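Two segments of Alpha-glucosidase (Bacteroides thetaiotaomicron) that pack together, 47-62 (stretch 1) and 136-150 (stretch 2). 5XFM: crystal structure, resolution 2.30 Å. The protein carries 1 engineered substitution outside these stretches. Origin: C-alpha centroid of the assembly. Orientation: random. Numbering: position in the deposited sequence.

Stretch 1 (47-62) KTMLEKSPLGMNTNIG
Stretch 2 136-150: SVTVKEEQTGFRFPE

Antiparallel strands that lose their regular ladder often recover the missing bonds through side chains, and segments 47-62 and 136-150 of this alpha-glucosidase illustrate the principle, burying 1246 Å² between them. Strand 57-59 runs at 143° to strand 136-142, with Met-57 opposite Glu-142 (CA to CA 4.3 Å) and Asn-58 opposite Glu-141. Asn-58 N donates to Glu-141 O (2.8 Å), and Glu-141 N returns a bond to Asn-58 O (3.0 Å). A bulge then shifts the register, pairing Thr-59 with Val-139; Lys-140, at phi/psi -68/-36, departs from extended geometry, and its N reaches Asn-58 O only weakly (2.8 Å).

Met-57 (p, t, p) lies on the same face as Val-139 (t), its SD 4.0 Å from Val-139 CG2. Thr-59 (m) shares that face, packing CG2 3.4 Å from Val-137 CG2, but its buried OG1 has no partner.

Thr-59 to Gly-62 forms a type I turn. Within it Asn-60 acts as a backbone mimic: chi1 of 73° brings OD1 within 2.9 Å of Thr-138 N, while Asn-60 N donates to Thr-138 O (3.1 Å). Gly-62, at 163/162, suits a conformation in which a CB would jam against the preceding carbonyl.

Toward the other end, Gln-143 (t, t, chi3 -84°) sends NE2 to Leu-55 O (3.0 Å), while its N bonds Gly-56 O (3.1 Å). Gly-145 N donates to Pro-54 O (2.9 Å); a CB here would lie 2.7 Å from Pro-54 CD, so glycine admits the proline ring.

Ser-53 (m) relays: OG donates to Glu-51 O (2.7 Å) and accepts from Arg-147 N (2.8 Å). Arg-147 points its CA-to-CB bond toward the first stretch, and its t, t, m rotamer places NE 2.9 Å from Lys-52 O. Beyond it, Leu-50 (m, p) sets CD2 against the Phe-146 ring edge, 4.0 Å from CD2 of Phe-146.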

# COMPACT_ATOMS: atom_id res chain seq x y z
N LYS A 47 -23.67 11.10 -12.58
CA LYS A 47 -23.83 11.37 -11.16
C LYS A 47 -22.63 12.11 -10.61
O LYS A 47 -21.49 11.80 -10.95
CB LYS A 47 -24.05 10.07 -10.37
CG LYS A 47 -25.26 9.25 -10.82
CD LYS A 47 -26.55 10.05 -10.66
CE LYS A 47 -26.64 10.75 -9.30
NZ LYS A 47 -28.00 11.30 -9.03
N THR A 48 -22.90 13.13 -9.80
CA THR A 48 -21.85 13.89 -9.15
C THR A 48 -21.11 13.00 -8.15
O THR A 48 -21.72 12.41 -7.25
CB THR A 48 -22.42 15.13 -8.40
OG1 THR A 48 -23.22 15.91 -9.29
CG2 THR A 48 -21.29 15.99 -7.85
N MET A 49 -19.80 12.90 -8.32
CA MET A 49 -18.97 12.08 -7.44
C MET A 49 -18.08 12.97 -6.59
O MET A 49 -17.88 12.73 -5.40
CB MET A 49 -18.14 11.11 -8.27
CG MET A 49 -18.98 10.25 -9.20
SD MET A 49 -20.11 9.20 -8.28
CE MET A 49 -18.99 7.94 -7.70
N LEU A 50 -17.53 14.01 -7.22
CA LEU A 50 -16.89 15.08 -6.47
C LEU A 50 -17.55 16.38 -6.87
O LEU A 50 -17.69 16.67 -8.05
CB LEU A 50 -15.39 15.16 -6.76
CG LEU A 50 -14.44 14.20 -6.04
CD1 LEU A 50 -14.43 12.86 -6.74
CD2 LEU A 50 -13.03 14.79 -6.02
N GLU A 51 -17.99 17.15 -5.89
CA GLU A 51 -18.47 18.49 -6.17
C GLU A 51 -17.28 19.42 -6.34
O GLU A 51 -16.12 18.98 -6.32
CB GLU A 51 -19.43 18.97 -5.09
CG GLU A 51 -20.65 18.07 -4.98
CD GLU A 51 -21.68 18.57 -4.01
OE1 GLU A 51 -21.30 18.95 -2.89
OE2 GLU A 51 -22.86 18.63 -4.40
N LYS A 52 -17.57 20.70 -6.52
CA LYS A 52 -16.53 21.68 -6.77
C LYS A 52 -15.47 21.66 -5.68
O LYS A 52 -15.71 21.98 -4.51
CB LYS A 52 -17.19 23.05 -6.89
CG LYS A 52 -18.01 23.14 -8.17
CD LYS A 52 -18.73 24.45 -8.29
CE LYS A 52 -17.75 25.59 -8.32
NZ LYS A 52 -18.23 26.69 -9.19
N SER A 53 -14.27 21.24 -6.09
CA SER A 53 -13.16 20.97 -5.18
C SER A 53 -12.00 21.90 -5.49
O SER A 53 -11.65 22.08 -6.65
CB SER A 53 -12.71 19.51 -5.31
OG SER A 53 -13.77 18.61 -5.04
N PRO A 54 -11.39 22.48 -4.45
CA PRO A 54 -10.41 23.55 -4.64
C PRO A 54 -9.12 23.08 -5.32
O PRO A 54 -8.70 21.93 -5.17
CB PRO A 54 -10.13 24.03 -3.21
CG PRO A 54 -11.23 23.48 -2.37
CD PRO A 54 -11.65 22.21 -3.03
N LEU A 55 -8.52 23.98 -6.09
CA LEU A 55 -7.22 23.77 -6.72
C LEU A 55 -6.28 24.87 -6.27
O LEU A 55 -6.71 25.89 -5.74
CB LEU A 55 -7.33 23.77 -8.24
CG LEU A 55 -8.03 22.60 -8.95
CD1 LEU A 55 -8.29 22.96 -10.40
CD2 LEU A 55 -7.16 21.36 -8.85
N GLY A 56 -4.98 24.67 -6.47
CA GLY A 56 -4.06 25.78 -6.30
C GLY A 56 -3.05 25.57 -5.21
O GLY A 56 -2.94 24.47 -4.64
N MET A 57 -2.26 26.60 -4.95
CA MET A 57 -1.21 26.50 -3.95
C MET A 57 -0.70 27.88 -3.54
O MET A 57 -0.93 28.86 -4.23
CB MET A 57 -0.05 25.65 -4.47
CG MET A 57 0.66 26.22 -5.67
SD MET A 57 2.12 25.26 -6.07
CE MET A 57 1.36 23.68 -6.37
N ASN A 58 -0.03 27.91 -2.41
CA ASN A 58 0.64 29.09 -1.89
C ASN A 58 2.15 28.83 -1.90
O ASN A 58 2.63 27.82 -1.34
CB ASN A 58 0.12 29.37 -0.47
CG ASN A 58 0.72 30.61 0.15
OD1 ASN A 58 1.17 31.51 -0.55
ND2 ASN A 58 0.73 30.66 1.48
N THR A 59 2.88 29.76 -2.52
CA THR A 59 4.27 29.54 -2.89
C THR A 59 5.17 30.75 -2.60
O THR A 59 4.72 31.90 -2.69
CB THR A 59 4.30 29.18 -4.40
OG1 THR A 59 4.03 27.78 -4.59
CG2 THR A 59 5.59 29.54 -5.04
N ASN A 60 6.45 30.51 -2.30
CA ASN A 60 7.37 31.59 -1.97
C ASN A 60 7.86 32.40 -3.18
O ASN A 60 8.70 33.29 -3.04
CB ASN A 60 8.59 31.04 -1.22
CG ASN A 60 9.55 30.27 -2.12
OD1 ASN A 60 9.18 29.81 -3.20
ND2 ASN A 60 10.79 30.12 -1.67
N ILE A 61 7.35 32.09 -4.36
CA ILE A 61 7.57 32.96 -5.51
C ILE A 61 6.25 33.55 -5.99
O ILE A 61 6.22 34.34 -6.94
CB ILE A 61 8.26 32.23 -6.70
CG1 ILE A 61 7.28 31.28 -7.39
CG2 ILE A 61 9.52 31.52 -6.24
CD1 ILE A 61 7.68 30.91 -8.80
N GLY A 62 5.15 33.18 -5.34
CA GLY A 62 3.84 33.68 -5.74
C GLY A 62 2.66 32.90 -5.20
O GLY A 62 2.79 31.76 -4.75
N SER A 136 14.32 28.11 -8.12
CA SER A 136 13.84 27.15 -7.15
C SER A 136 12.65 27.69 -6.38
O SER A 136 12.43 28.90 -6.32
CB SER A 136 14.96 26.76 -6.17
OG SER A 136 15.48 27.89 -5.50
N VAL A 137 11.91 26.79 -5.76
CA VAL A 137 10.67 27.17 -5.12
C VAL A 137 10.46 26.38 -3.83
O VAL A 137 10.90 25.24 -3.69
CB VAL A 137 9.47 26.94 -6.08
CG1 VAL A 137 9.32 25.47 -6.42
CG2 VAL A 137 8.20 27.45 -5.48
N THR A 138 9.81 27.04 -2.87
CA THR A 138 9.28 26.38 -1.69
C THR A 138 7.77 26.52 -1.71
O THR A 138 7.24 27.63 -1.67
CB THR A 138 9.83 27.00 -0.40
OG1 THR A 138 11.27 26.91 -0.39
CG2 THR A 138 9.28 26.29 0.82
N VAL A 139 7.06 25.39 -1.77
CA VAL A 139 5.60 25.43 -1.72
C VAL A 139 5.14 25.49 -0.27
O VAL A 139 5.25 24.50 0.46
CB VAL A 139 4.95 24.22 -2.42
CG1 VAL A 139 3.44 24.27 -2.28
CG2 VAL A 139 5.35 24.18 -3.89
N LYS A 140 4.65 26.65 0.14
CA LYS A 140 4.24 26.87 1.53
C LYS A 140 3.02 26.03 1.87
O LYS A 140 2.90 25.53 2.99
CB LYS A 140 3.94 28.35 1.79
CG LYS A 140 5.10 29.31 1.58
CD LYS A 140 4.69 30.74 1.94
CE LYS A 140 5.76 31.74 1.51
NZ LYS A 140 7.04 31.58 2.26
N GLU A 141 2.11 25.87 0.90
CA GLU A 141 0.87 25.16 1.19
C GLU A 141 0.09 24.77 -0.06
O GLU A 141 0.15 25.46 -1.06
CB GLU A 141 0.01 26.06 2.09
CG GLU A 141 -1.41 25.64 2.35
CD GLU A 141 -2.10 26.63 3.26
OE1 GLU A 141 -1.76 27.83 3.19
OE2 GLU A 141 -2.97 26.21 4.06
N GLU A 142 -0.62 23.65 -0.03
CA GLU A 142 -1.53 23.32 -1.12
C GLU A 142 -2.97 23.61 -0.71
O GLU A 142 -3.37 23.32 0.41
CB GLU A 142 -1.39 21.85 -1.56
CG GLU A 142 -0.36 21.64 -2.66
CD GLU A 142 -0.24 20.19 -3.12
OE1 GLU A 142 -1.23 19.62 -3.64
OE2 GLU A 142 0.85 19.62 -2.96
N GLN A 143 -3.71 24.25 -1.61
CA GLN A 143 -5.14 24.48 -1.41
C GLN A 143 -5.92 23.27 -1.96
O GLN A 143 -7.11 23.11 -1.69
CB GLN A 143 -5.57 25.78 -2.09
CG GLN A 143 -7.06 26.07 -2.09
CD GLN A 143 -7.36 27.53 -2.38
OE1 GLN A 143 -7.31 28.37 -1.49
NE2 GLN A 143 -7.64 27.83 -3.64
N THR A 144 -5.22 22.44 -2.73
CA THR A 144 -5.78 21.25 -3.37
C THR A 144 -6.75 20.51 -2.46
O THR A 144 -6.41 20.14 -1.33
CB THR A 144 -4.67 20.26 -3.80
OG1 THR A 144 -3.66 20.96 -4.53
CG2 THR A 144 -5.23 19.12 -4.64
N GLY A 145 -7.96 20.28 -2.96
CA GLY A 145 -9.01 19.69 -2.14
C GLY A 145 -9.90 18.68 -2.83
O GLY A 145 -9.81 18.46 -4.04
N PHE A 146 -10.73 18.03 -2.03
CA PHE A 146 -11.71 17.05 -2.48
C PHE A 146 -13.02 17.26 -1.71
O PHE A 146 -13.07 17.06 -0.49
CB PHE A 146 -11.18 15.63 -2.29
CG PHE A 146 -9.78 15.44 -2.80
CD1 PHE A 146 -8.69 15.68 -1.98
CD2 PHE A 146 -9.55 15.04 -4.11
CE1 PHE A 146 -7.40 15.52 -2.46
CE2 PHE A 146 -8.27 14.88 -4.59
CZ PHE A 146 -7.19 15.12 -3.76
N ARG A 147 -14.05 17.71 -2.42
CA ARG A 147 -15.35 17.97 -1.83
C ARG A 147 -16.35 16.92 -2.29
O ARG A 147 -16.40 16.58 -3.47
CB ARG A 147 -15.83 19.38 -2.19
CG ARG A 147 -17.08 19.80 -1.45
CD ARG A 147 -17.58 21.17 -1.88
NE ARG A 147 -16.58 22.24 -1.80
CZ ARG A 147 -16.49 23.09 -0.78
NH1 ARG A 147 -17.31 22.96 0.26
NH2 ARG A 147 -15.58 24.05 -0.77
N PHE A 148 -17.13 16.38 -1.36
CA PHE A 148 -18.02 15.26 -1.68
C PHE A 148 -19.51 15.59 -1.54
O PHE A 148 -19.87 16.51 -0.81
CB PHE A 148 -17.69 14.06 -0.80
CG PHE A 148 -16.31 13.51 -1.04
CD1 PHE A 148 -16.09 12.57 -2.03
CD2 PHE A 148 -15.24 13.95 -0.28
CE1 PHE A 148 -14.82 12.07 -2.26
CE2 PHE A 148 -13.97 13.45 -0.50
CZ PHE A 148 -13.76 12.51 -1.49
N PRO A 149 -20.36 14.85 -2.27
CA PRO A 149 -21.80 15.01 -2.07
C PRO A 149 -22.20 14.74 -0.62
O PRO A 149 -21.62 13.89 0.05
CB PRO A 149 -22.41 13.97 -3.00
CG PRO A 149 -21.39 13.77 -4.06
CD PRO A 149 -20.06 13.93 -3.38
N GLU A 150 -23.21 15.48 -0.18
CA GLU A 150 -23.72 15.47 1.19
C GLU A 150 -23.88 14.08 1.81
O GLU A 150 -23.57 13.88 2.98
CB GLU A 150 -25.04 16.23 1.20
CG GLU A 150 -24.82 17.71 1.46
CD GLU A 150 -26.09 18.53 1.44
OE1 GLU A 150 -27.16 17.97 1.77
OE2 GLU A 150 -26.02 19.72 1.07
O HOH W 1 -24.21 17.55 -1.86